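Local coordinates for histidine--tRNA ligase (Thermus thermophilus, PDB 1H4V), which joins L-histidine to its cognate tRNA(His) at the expense of ATP, giving histidyl-tRNA, AMP and diphosphate, at residues V161-R172 against P250-L261. Numbering follows the deposited sequence.
Sequences VKLSSVGDPEDR and PYELEPALVRGL
Arg172 turns the end of its guanidinium group to the backbone carbonyl of Arg259. Arg172 NH1 and Arg172 NH2 both donate to Arg259 O, each at 3.0 Å. The oxygen lies almost in the guanidinium plane, and the NH1 bond runs nearly in line with the carbonyl. A bend at chi3 (56°) turns the group onto this oxygen. A methionine in its place would probably leave Arg259 O without these two donors and the loop at 259-261 less firmly tied to helix 169-183. Next to it, Val166 CG1 packs on the aliphatic base of Arg259, 3.7 Å from Arg259 CG.

Further back the two segments pair as parallel strands, with 251-253 as an edge strand of the mixed sheet of the class II synthetase catalytic domain. Strand 267-272 flanks 160-165 on its other side. Glu252 N bonds Val161 O, Leu163 N bonds Glu252 O at 2.9 Å, and Glu254 N bonds Leu163 O at 2.7 Å. The chain between the strands is largely helical, and its helix 231-246 packs on the face bearing Leu163. There Leu163 CD2 meets the Tyr251 ring obliquely, 3.8 Å from Tyr251 CD2. The Tyr251 hydroxyl bonds Glu241 of that helix. Lys162 lies on the opposite face from Leu163, and its chain passes near that of Glu254, though the fit of the two chains there is doubtful. Their charges stay beyond salt-bridge range, with Lys162 NZ 4.3 Å from Glu254 OE1. Past the strand, Leu257 CB rests against Ser164 CB at 3.8 Å.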
loop_
_atom_site.group_PDB
_atom_site.type_symbol
_atom_site.label_atom_id
_atom_site.label_comp_id
_atom_site.label_asym_id
_atom_site.label_seq_id
_atom_site.Cartn_x
_atom_site.Cartn_y
_atom_site.Cartn_z
ATOM N N VAL A 161 15.579 17.361 17.550
ATOM C CA VAL A 161 14.481 16.840 18.346
ATOM C C VAL A 161 13.979 17.885 19.336
ATOM O O VAL A 161 14.739 18.380 20.165
ATOM C CB VAL A 161 14.914 15.588 19.132
ATOM C CG1 VAL A 161 13.770 15.089 20.005
ATOM C CG2 VAL A 161 15.353 14.514 18.164
ATOM N N LYS A 162 12.699 18.224 19.247
ATOM C CA LYS A 162 12.119 19.203 20.156
ATOM C C LYS A 162 11.073 18.539 21.034
ATOM O O LYS A 162 10.165 17.873 20.553
ATOM C CB LYS A 162 11.552 20.380 19.364
ATOM C CG LYS A 162 12.663 21.071 18.587
ATOM C CD LYS A 162 12.268 22.401 18.000
ATOM C CE LYS A 162 13.447 23.011 17.253
ATOM N NZ LYS A 162 14.682 23.058 18.106
ATOM N N LEU A 163 11.240 18.709 22.338
ATOM C CA LEU A 163 10.372 18.099 23.329
ATOM C C LEU A 163 9.615 19.137 24.150
ATOM O O LEU A 163 10.044 20.278 24.281
ATOM C CB LEU A 163 11.223 17.212 24.248
ATOM C CG LEU A 163 10.554 16.459 25.401
ATOM C CD1 LEU A 163 9.524 15.483 24.861
ATOM C CD2 LEU A 163 11.614 15.721 26.203
ATOM N N SER A 164 8.481 18.729 24.701
ATOM C CA SER A 164 7.670 19.619 25.511
ATOM C C SER A 164 6.543 18.831 26.151
ATOM O O SER A 164 6.466 17.607 26.013
ATOM C CB SER A 164 7.083 20.739 24.645
ATOM O OG SER A 164 6.257 21.602 25.413
ATOM N N SER A 165 5.661 19.548 26.841
ATOM C CA SER A 165 4.524 18.935 27.508
ATOM C C SER A 165 3.319 19.853 27.470
ATOM O O SER A 165 3.463 21.074 27.452
ATOM C CB SER A 165 4.872 18.621 28.965
ATOM O OG SER A 165 3.717 18.192 29.666
ATOM N N VAL A 166 2.131 19.261 27.447
ATOM C CA VAL A 166 0.906 20.046 27.447
ATOM C C VAL A 166 0.139 19.818 28.753
ATOM O O VAL A 166 -1.010 20.239 28.890
ATOM C CB VAL A 166 0.013 19.703 26.237
ATOM C CG1 VAL A 166 0.734 20.082 24.946
ATOM C CG2 VAL A 166 -0.338 18.233 26.240
ATOM N N GLY A 167 0.795 19.140 29.697
ATOM C CA GLY A 167 0.227 18.865 31.009
ATOM C C GLY A 167 -1.038 18.032 31.106
ATOM O O GLY A 167 -1.502 17.460 30.124
ATOM N N ASP A 168 -1.593 17.954 32.312
ATOM C CA ASP A 168 -2.823 17.207 32.541
ATOM C C ASP A 168 -4.006 18.152 32.334
ATOM O O ASP A 168 -3.853 19.367 32.422
ATOM C CB ASP A 168 -2.838 16.629 33.957
ATOM C CG ASP A 168 -1.704 15.640 34.194
ATOM O OD1 ASP A 168 -1.365 14.889 33.253
ATOM O OD2 ASP A 168 -1.158 15.602 35.321
ATOM N N PRO A 169 -5.201 17.608 32.052
ATOM C CA PRO A 169 -6.390 18.440 31.832
ATOM C C PRO A 169 -6.682 19.516 32.883
ATOM O O PRO A 169 -7.257 20.559 32.556
ATOM C CB PRO A 169 -7.520 17.410 31.695
ATOM C CG PRO A 169 -6.998 16.214 32.419
ATOM C CD PRO A 169 -5.553 16.181 32.014
ATOM N N GLU A 170 -6.289 19.276 34.133
ATOM C CA GLU A 170 -6.515 20.265 35.184
ATOM C C GLU A 170 -5.517 21.407 34.959
ATOM O O GLU A 170 -5.783 22.563 35.290
ATOM C CB GLU A 170 -6.296 19.657 36.574
ATOM C CG GLU A 170 -6.710 18.195 36.706
ATOM C CD GLU A 170 -5.575 17.218 36.377
ATOM O OE1 GLU A 170 -4.538 17.239 37.086
ATOM O OE2 GLU A 170 -5.722 16.427 35.417
ATOM N N ASP A 171 -4.357 21.064 34.400
ATOM C CA ASP A 171 -3.326 22.051 34.112
ATOM C C ASP A 171 -3.754 22.852 32.889
ATOM O O ASP A 171 -3.513 24.053 32.801
ATOM C CB ASP A 171 -1.984 21.374 33.814
ATOM C CG ASP A 171 -1.496 20.496 34.954
ATOM O OD1 ASP A 171 -1.793 20.806 36.127
ATOM O OD2 ASP A 171 -0.797 19.500 34.676
ATOM N N ARG A 172 -4.394 22.173 31.947
ATOM C CA ARG A 172 -4.849 22.816 30.727
ATOM C C ARG A 172 -6.027 23.745 31.026
ATOM O O ARG A 172 -6.228 24.756 30.346
ATOM C CB ARG A 172 -5.229 21.752 29.695
ATOM C CG ARG A 172 -4.059 20.836 29.293
ATOM C CD ARG A 172 -4.525 19.706 28.383
ATOM N NE ARG A 172 -5.206 20.223 27.200
ATOM C CZ ARG A 172 -4.601 20.553 26.066
ATOM N NH1 ARG A 172 -3.288 20.413 25.946
ATOM N NH2 ARG A 172 -5.309 21.043 25.055
ATOM N N PRO A 250 19.912 13.717 21.471
ATOM C CA PRO A 250 19.961 15.166 21.694
ATOM C C PRO A 250 18.589 15.798 21.492
ATOM O O PRO A 250 17.967 15.610 20.452
ATOM C CB PRO A 250 20.965 15.641 20.649
ATOM C CG PRO A 250 20.739 14.672 19.511
ATOM C CD PRO A 250 20.631 13.342 20.240
ATOM N N TYR A 251 18.115 16.536 22.489
ATOM C CA TYR A 251 16.823 17.196 22.388
ATOM C C TYR A 251 16.882 18.596 22.982
ATOM O O TYR A 251 17.825 18.952 23.689
ATOM C CB TYR A 251 15.728 16.398 23.105
ATOM C CG TYR A 251 15.787 16.483 24.609
ATOM C CD1 TYR A 251 16.708 15.726 25.332
ATOM C CD2 TYR A 251 14.939 17.342 25.312
ATOM C CE1 TYR A 251 16.783 15.819 26.720
ATOM C CE2 TYR A 251 15.007 17.445 26.702
ATOM C CZ TYR A 251 15.933 16.679 27.400
ATOM O OH TYR A 251 16.015 16.760 28.774
ATOM N N GLU A 252 15.849 19.377 22.695
ATOM C CA GLU A 252 15.754 20.744 23.173
ATOM C C GLU A 252 14.321 20.974 23.648
ATOM O O GLU A 252 13.366 20.635 22.948
ATOM C CB GLU A 252 16.085 21.704 22.028
ATOM C CG GLU A 252 16.284 23.151 22.439
ATOM C CD GLU A 252 17.752 23.557 22.465
ATOM O OE1 GLU A 252 18.542 22.908 23.190
ATOM O OE2 GLU A 252 18.111 24.530 21.758
ATOM N N LEU A 253 14.165 21.526 24.845
ATOM C CA LEU A 253 12.833 21.810 25.359
ATOM C C LEU A 253 12.272 22.947 24.503
ATOM O O LEU A 253 12.948 23.953 24.285
ATOM C CB LEU A 253 12.913 22.228 26.829
ATOM C CG LEU A 253 12.053 21.418 27.810
ATOM C CD1 LEU A 253 12.344 19.936 27.654
ATOM C CD2 LEU A 253 12.335 21.868 29.234
ATOM N N GLU A 254 11.053 22.770 23.996
ATOM C CA GLU A 254 10.409 23.766 23.136
ATOM C C GLU A 254 9.083 24.275 23.669
ATOM O O GLU A 254 8.053 23.641 23.470
ATOM C CB GLU A 254 10.156 23.190 21.741
ATOM C CG GLU A 254 11.079 23.704 20.653
ATOM C CD GLU A 254 10.897 25.189 20.347
ATOM O OE1 GLU A 254 11.639 25.695 19.475
ATOM O OE2 GLU A 254 10.028 25.845 20.967
ATOM N N PRO A 255 9.085 25.437 24.338
ATOM C CA PRO A 255 7.834 25.985 24.876
ATOM C C PRO A 255 6.826 26.363 23.784
ATOM O O PRO A 255 5.641 26.541 24.068
ATOM C CB PRO A 255 8.305 27.193 25.690
ATOM C CG PRO A 255 9.560 27.621 24.980
ATOM C CD PRO A 255 10.232 26.300 24.685
ATOM N N ALA A 256 7.292 26.471 22.542
ATOM C CA ALA A 256 6.418 26.826 21.424
ATOM C C ALA A 256 5.615 25.641 20.889
ATOM O O ALA A 256 4.702 25.816 20.080
ATOM C CB ALA A 256 7.234 27.443 20.298
ATOM N N LEU A 257 5.961 24.435 21.327
ATOM C CA LEU A 257 5.254 23.236 20.886
ATOM C C LEU A 257 3.939 23.155 21.645
ATOM O O LEU A 257 3.937 23.039 22.872
ATOM C CB LEU A 257 6.077 21.991 21.192
ATOM C CG LEU A 257 6.369 21.036 20.041
ATOM C CD1 LEU A 257 7.054 19.801 20.602
ATOM C CD2 LEU A 257 5.080 20.659 19.323
ATOM N N VAL A 258 2.820 23.204 20.931
ATOM C CA VAL A 258 1.528 23.154 21.600
ATOM C C VAL A 258 0.541 22.190 20.946
ATOM O O VAL A 258 0.661 21.859 19.769
ATOM C CB VAL A 258 0.883 24.564 21.655
ATOM C CG1 VAL A 258 -0.291 24.560 22.622
ATOM C CG2 VAL A 258 1.906 25.595 22.079
ATOM N N ARG A 259 -0.428 21.736 21.738
ATOM C CA ARG A 259 -1.476 20.828 21.285
ATOM C C ARG A 259 -2.780 21.392 21.842
ATOM O O ARG A 259 -3.051 21.284 23.039
ATOM C CB ARG A 259 -1.241 19.420 21.833
ATOM C CG ARG A 259 0.139 18.834 21.541
ATOM C CD ARG A 259 0.370 18.508 20.072
ATOM N NE ARG A 259 1.665 17.856 19.895
ATOM C CZ ARG A 259 2.283 17.692 18.734
ATOM N NH1 ARG A 259 1.727 18.131 17.620
ATOM N NH2 ARG A 259 3.470 17.099 18.693
ATOM N N GLY A 260 -3.575 21.997 20.967
ATOM C CA GLY A 260 -4.820 22.616 21.385
ATOM C C GLY A 260 -5.989 21.723 21.744
ATOM O O GLY A 260 -6.777 22.069 22.629
ATOM N N LEU A 261 -6.113 20.580 21.074
ATOM C CA LEU A 261 -7.222 19.669 21.338
ATOM C C LEU A 261 -7.216 19.138 22.761
ATOM O O LEU A 261 -6.161 18.851 23.325
ATOM C CB LEU A 261 -7.207 18.515 20.338
ATOM C CG LEU A 261 -7.369 18.955 18.879
ATOM C CD1 LEU A 261 -7.253 17.745 17.968
ATOM C CD2 LEU A 261 -8.716 19.649 18.694
#